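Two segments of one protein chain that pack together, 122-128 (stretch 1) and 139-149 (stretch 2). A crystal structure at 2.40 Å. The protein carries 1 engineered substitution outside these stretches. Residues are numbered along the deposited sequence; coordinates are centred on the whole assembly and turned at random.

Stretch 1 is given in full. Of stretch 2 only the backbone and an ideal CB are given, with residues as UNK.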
ATOM      1  N   ALA E 122     -15.453   7.773  11.892  1.00 45.28           N
ATOM      2  CA  ALA E 122     -14.289   7.299  12.606  1.00 39.31           C
ATOM      3  C   ALA E 122     -14.040   8.205  13.796  1.00 44.18           C
ATOM      4  O   ALA E 122     -14.207   9.428  13.710  1.00 42.58           O
ATOM      5  CB  ALA E 122     -13.075   7.250  11.710  1.00 42.75           C
ATOM      6  N   ILE E 123     -13.677   7.589  14.916  1.00 34.26           N
ATOM      7  CA  ILE E 123     -13.149   8.316  16.044  1.00 29.51           C
ATOM      8  C   ILE E 123     -11.730   7.847  16.233  1.00 31.49           C
ATOM      9  O   ILE E 123     -11.498   6.677  16.553  1.00 37.20           O
ATOM     10  CB  ILE E 123     -13.971   8.045  17.318  1.00 34.44           C
ATOM     11  CG1 ILE E 123     -15.359   8.674  17.177  1.00 31.07           C
ATOM     12  CG2 ILE E 123     -13.238   8.569  18.553  1.00 25.41           C
ATOM     13  CD1 ILE E 123     -16.390   8.076  18.104  1.00 37.63           C
ATOM     14  N   ASP E 124     -10.783   8.753  16.035  1.00 28.24           N
ATOM     15  CA  ASP E 124      -9.365   8.416  16.029  1.00 32.57           C
ATOM     16  C   ASP E 124      -8.653   8.869  17.306  1.00 36.94           C
ATOM     17  O   ASP E 124      -8.843   9.994  17.774  1.00 36.49           O
ATOM     18  CB  ASP E 124      -8.678   9.049  14.807  1.00 38.20           C
ATOM     19  CG  ASP E 124      -9.208   8.511  13.483  1.00 46.54           C
ATOM     20  OD1 ASP E 124      -9.126   9.243  12.474  1.00 49.99           O
ATOM     21  OD2 ASP E 124      -9.712   7.360  13.450  1.00 44.32           O
ATOM     22  N   ILE E 125      -7.814   7.995  17.849  1.00 34.03           N
ATOM     23  CA  ILE E 125      -7.125   8.262  19.098  1.00 30.59           C
ATOM     24  C   ILE E 125      -5.633   8.045  18.939  1.00 32.38           C
ATOM     25  O   ILE E 125      -5.167   6.948  18.583  1.00 32.97           O
ATOM     26  CB  ILE E 125      -7.668   7.369  20.228  1.00 31.36           C
ATOM     27  CG1 ILE E 125      -9.182   7.538  20.326  1.00 30.99           C
ATOM     28  CG2 ILE E 125      -7.007   7.723  21.550  1.00 27.74           C
ATOM     29  CD1 ILE E 125      -9.876   6.422  21.073  1.00 35.44           C
ATOM     30  N   PHE E 126      -4.876   9.097  19.198  1.00 27.00           N
ATOM     31  CA  PHE E 126      -3.439   9.007  19.077  1.00 31.14           C
ATOM     32  C   PHE E 126      -2.856   9.283  20.428  1.00 30.93           C
ATOM     33  O   PHE E 126      -3.305  10.183  21.140  1.00 34.85           O
ATOM     34  CB  PHE E 126      -2.901  10.024  18.059  1.00 36.95           C
ATOM     35  CG  PHE E 126      -3.468   9.855  16.674  1.00 39.71           C
ATOM     36  CD1 PHE E 126      -4.585  10.570  16.277  1.00 39.61           C
ATOM     37  CD2 PHE E 126      -2.886   8.969  15.774  1.00 44.62           C
ATOM     38  CE1 PHE E 126      -5.123  10.403  15.002  1.00 47.15           C
ATOM     39  CE2 PHE E 126      -3.412   8.796  14.501  1.00 44.75           C
ATOM     40  CZ  PHE E 126      -4.536   9.515  14.112  1.00 44.58           C
ATOM     41  N   VAL E 127      -1.857   8.506  20.800  1.00 29.56           N
ATOM     42  CA  VAL E 127      -1.166   8.790  22.026  1.00 28.37           C
ATOM     43  C   VAL E 127       0.317   8.686  21.772  1.00 32.56           C
ATOM     44  O   VAL E 127       0.788   7.734  21.137  1.00 34.43           O
ATOM     45  CB  VAL E 127      -1.579   7.851  23.201  1.00 31.73           C
ATOM     46  CG1 VAL E 127      -1.065   8.450  24.488  1.00 33.07           C
ATOM     47  CG2 VAL E 127      -3.080   7.708  23.304  1.00 23.42           C
ATOM     48  N   GLU E 128       1.053   9.665  22.283  1.00 32.31           N
ATOM     49  CA  GLU E 128       2.478   9.752  22.036  1.00 31.30           C
ATOM     50  C   GLU E 128       3.260   9.701  23.328  1.00 32.19           C
ATOM     51  O   GLU E 128       3.051  10.517  24.227  1.00 34.23           O
ATOM     52  CB  GLU E 128       2.786  11.058  21.313  1.00 35.25           C
ATOM     53  CG  GLU E 128       3.885  10.937  20.287  1.00 45.48           C
ATOM     54  CD  GLU E 128       3.445  10.162  19.055  1.00 44.05           C
ATOM     55  OE1 GLU E 128       2.393  10.470  18.447  1.00 40.72           O
ATOM     56  OE2 GLU E 128       4.165   9.217  18.707  1.00 47.50           O
ATOM     57  N   UNK E 139      -0.352   4.768  31.386  1.00 22.05           N
ATOM     58  CA  UNK E 139      -0.343   6.216  31.215  1.00 27.35           C
ATOM     59  C   UNK E 139      -1.137   6.668  29.981  1.00 28.78           C
ATOM     60  O   UNK E 139      -2.023   7.542  30.084  1.00 30.68           O
ATOM     61  CB  UNK E 139       1.100   6.713  31.112  1.00 27.35           C
ATOM     62  N   UNK E 140      -0.868   6.058  28.825  1.00 31.12           N
ATOM     63  CA  UNK E 140      -1.589   6.446  27.597  1.00 30.27           C
ATOM     64  C   UNK E 140      -3.070   6.180  27.707  1.00 25.08           C
ATOM     65  O   UNK E 140      -3.891   6.997  27.292  1.00 27.55           O
ATOM     66  CB  UNK E 140      -1.028   5.699  26.385  1.00 30.27           C
ATOM     67  N   UNK E 141      -3.431   5.033  28.259  1.00 25.59           N
ATOM     68  CA  UNK E 141      -4.847   4.740  28.406  1.00 24.92           C
ATOM     69  C   UNK E 141      -5.532   5.789  29.293  1.00 30.51           C
ATOM     70  O   UNK E 141      -6.655   6.222  28.996  1.00 28.48           O
ATOM     71  CB  UNK E 141      -5.039   3.339  28.990  1.00 24.92           C
ATOM     72  N   UNK E 142      -4.854   6.222  30.361  1.00 26.59           N
ATOM     73  CA  UNK E 142      -5.454   7.236  31.221  1.00 30.79           C
ATOM     74  C   UNK E 142      -5.587   8.539  30.473  1.00 28.28           C
ATOM     75  O   UNK E 142      -6.616   9.210  30.567  1.00 24.52           O
ATOM     76  CB  UNK E 142      -4.627   7.436  32.493  1.00 30.79           C
ATOM     77  N   UNK E 143      -4.538   8.900  29.739  1.00 27.44           N
ATOM     78  CA  UNK E 143      -4.554  10.160  29.002  1.00 26.10           C
ATOM     79  C   UNK E 143      -5.611  10.102  27.914  1.00 27.17           C
ATOM     80  O   UNK E 143      -6.356  11.063  27.696  1.00 27.84           O
ATOM     81  CB  UNK E 143      -3.180  10.461  28.400  1.00 26.10           C
ATOM     82  N   UNK E 144      -5.725   8.952  27.258  1.00 26.92           N
ATOM     83  CA  UNK E 144      -6.709   8.832  26.184  1.00 27.49           C
ATOM     84  C   UNK E 144      -8.168   8.990  26.654  1.00 30.10           C
ATOM     85  O   UNK E 144      -8.973   9.618  25.963  1.00 31.63           O
ATOM     86  CB  UNK E 144      -6.542   7.473  25.501  1.00 27.49           C
ATOM     87  N   UNK E 145      -8.506   8.435  27.823  1.00 32.53           N
ATOM     88  CA  UNK E 145      -9.872   8.542  28.355  1.00 28.90           C
ATOM     89  C   UNK E 145     -10.190   9.982  28.721  1.00 26.74           C
ATOM     90  O   UNK E 145     -11.316  10.450  28.535  1.00 26.03           O
ATOM     91  CB  UNK E 145     -10.051   7.638  29.577  1.00 28.90           C
ATOM     92  N   UNK E 146      -9.189  10.689  29.246  1.00 30.17           N
ATOM     93  CA  UNK E 146      -9.349  12.117  29.521  1.00 31.00           C
ATOM     94  C   UNK E 146      -9.615  12.856  28.209  1.00 31.93           C
ATOM     95  O   UNK E 146     -10.592  13.611  28.107  1.00 30.56           O
ATOM     96  CB  UNK E 146      -8.111  12.682  30.220  1.00 31.00           C
ATOM     97  N   UNK E 147      -8.776  12.597  27.199  1.00 28.17           N
ATOM     98  CA  UNK E 147      -8.942  13.227  25.880  1.00 33.13           C
ATOM     99  C   UNK E 147     -10.311  12.946  25.260  1.00 32.26           C
ATOM    100  O   UNK E 147     -10.946  13.835  24.680  1.00 30.51           O
ATOM    101  CB  UNK E 147      -7.845  12.741  24.930  1.00 33.13           C
ATOM    102  N   UNK E 148     -10.763  11.703  25.382  1.00 33.26           N
ATOM    103  CA  UNK E 148     -12.080  11.340  24.876  1.00 31.43           C
ATOM    104  C   UNK E 148     -13.157  12.165  25.564  1.00 33.81           C
ATOM    105  O   UNK E 148     -14.064  12.688  24.906  1.00 36.81           O
ATOM    106  CB  UNK E 148     -12.343   9.846  25.077  1.00 31.43           C
ATOM    107  N   UNK E 149     -13.049  12.318  26.881  1.00 30.26           N
ATOM    108  CA  UNK E 149     -14.069  13.072  27.598  1.00 33.68           C
ATOM    109  C   UNK E 149     -14.006  14.539  27.221  1.00 27.77           C
ATOM    110  O   UNK E 149     -15.031  15.184  27.040  1.00 25.36           O
ATOM    111  CB  UNK E 149     -13.904  12.905  29.110  1.00 33.68           C
TER

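Stretch 1 is a β-strand whose side chains alternate: Ile-123, Ile-125 and Val-127 point toward the helix of stretch 2, while Asp-124, Phe-126 and Glu-128 point away. The helix therefore meets a row of branched aliphatic groups with no charge among them. Its axis passes 8.8 Å from that of the strand, and their N-to-C directions differ by 136°, so the early part of this helical stretch lies near Val-127, and the helix then runs along the row toward Ile-123.

Position 139 has helical backbone angles and a CB directed sideways, with nothing of the strand within 5.5 Å. The strand sets little preference here, and many helix-compatible residues would do; it is Ala-139.

Position 140 is far more constrained. Its CA lies 6.1 Å from the CA of Val-127, the closest CA pair between the stretches, and its ideal CB points toward the strand, 3.3 Å from Val-127 CG1. So tight a fit favours a small side chain, such as alanine, serine or cysteine, and the aliphatic neighbour favours the less polar of these. The residue is Cys-140, in the m rotamer. Its SG also approaches to 3.3 Å from Val-127 CG1, a close apolar contact.

Positions 141 and 142 leave the contact: the CB of 141 points away, and 142 is out of reach. The strand would accept polar or apolar residues at both. They are Leu-141 and Asn-142, the latter with its amide hydrogen-bonded elsewhere in the structure.

Position 143 turns back toward the strand, but its ideal CB stays 4.9 Å from Val-127 CG1. A small or medium apolar residue would suit this flank. Ala-143 is deposited and remains just short of close contact.

Position 144, one turn after 140, points toward the strand between two residues: its ideal CB is 4.0 Å from Ile-125 CG2 and 4.1 Å from Val-127 CG2. A methyl group already fills this distance, so alanine fits well, with glycine or serine possible but offering less apolar contact. Ala-144 places its CB 3.9 Å from Ile-125 CG2 and 4.0 Å from Val-127 CG2, touching both neighbours without extending further.

Positions 145 and 146 are free of the strand, the first directed away and the second out of reach, so the strand leaves the choice wide at both. Ser-145, its OG hydrogen-bonded elsewhere in the structure, and Val-146 occupy them.

At 147 the CB points toward the strand but finds nothing within 5.5 Å. Several apolar residues could be considered; Ala-147 makes no close contact.

Position 148 starts sideways, its CB too distant to touch anything of the strand. A long, flexible apolar chain, such as leucine or methionine, could reach back to the isoleucines. Leu-148 does so with chi1 m and chi2 t: its CD2 comes to 3.8 Å from Ile-125 CD1 and 4.2 Å from Ile-123 CG2, bridging the two.

Position 149 is out of reach and unconstrained by the strand; it is Val-149.

Stretch 2, residues 139-149: ACLNAASVALV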
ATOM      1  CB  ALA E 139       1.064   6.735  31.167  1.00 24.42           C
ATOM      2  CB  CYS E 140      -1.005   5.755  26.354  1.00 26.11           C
ATOM      3  SG  CYS E 140       0.722   6.237  26.087  1.00 29.71           S
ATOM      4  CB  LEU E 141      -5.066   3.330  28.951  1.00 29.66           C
ATOM      5  CG  LEU E 141      -4.988   2.146  27.987  1.00 32.64           C
ATOM      6  CD1 LEU E 141      -4.998   0.812  28.765  1.00 30.57           C
ATOM      7  CD2 LEU E 141      -6.121   2.213  26.958  1.00 26.14           C
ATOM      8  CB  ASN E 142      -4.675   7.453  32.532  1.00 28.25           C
ATOM      9  CG  ASN E 142      -4.816   6.294  33.484  1.00 26.79           C
ATOM     10  OD1 ASN E 142      -5.924   5.782  33.696  1.00 27.93           O
ATOM     11  ND2 ASN E 142      -3.694   5.849  34.048  1.00 25.28           N
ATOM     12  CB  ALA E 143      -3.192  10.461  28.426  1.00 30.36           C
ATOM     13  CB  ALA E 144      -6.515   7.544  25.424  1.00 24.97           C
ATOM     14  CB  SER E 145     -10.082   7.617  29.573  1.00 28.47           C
ATOM     15  OG  SER E 145     -11.466   7.501  29.935  1.00 29.30           O
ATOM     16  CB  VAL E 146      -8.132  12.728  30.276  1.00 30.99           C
ATOM     17  CG1 VAL E 146      -8.213  14.256  30.294  1.00 33.89           C
ATOM     18  CG2 VAL E 146      -8.067  12.196  31.683  1.00 28.71           C
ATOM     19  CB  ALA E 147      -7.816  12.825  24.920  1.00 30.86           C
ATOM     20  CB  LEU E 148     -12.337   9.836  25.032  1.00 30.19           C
ATOM     21  CG  LEU E 148     -11.586   8.935  24.028  1.00 32.22           C
ATOM     22  CD1 LEU E 148     -11.657   7.468  24.407  1.00 25.28           C
ATOM     23  CD2 LEU E 148     -12.092   9.144  22.598  1.00 28.19           C
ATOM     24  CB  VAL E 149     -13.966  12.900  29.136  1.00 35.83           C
ATOM     25  CG1 VAL E 149     -14.947  13.825  29.836  1.00 32.40           C
ATOM     26  CG2 VAL E 149     -14.243  11.454  29.523  1.00 32.16           C
TER
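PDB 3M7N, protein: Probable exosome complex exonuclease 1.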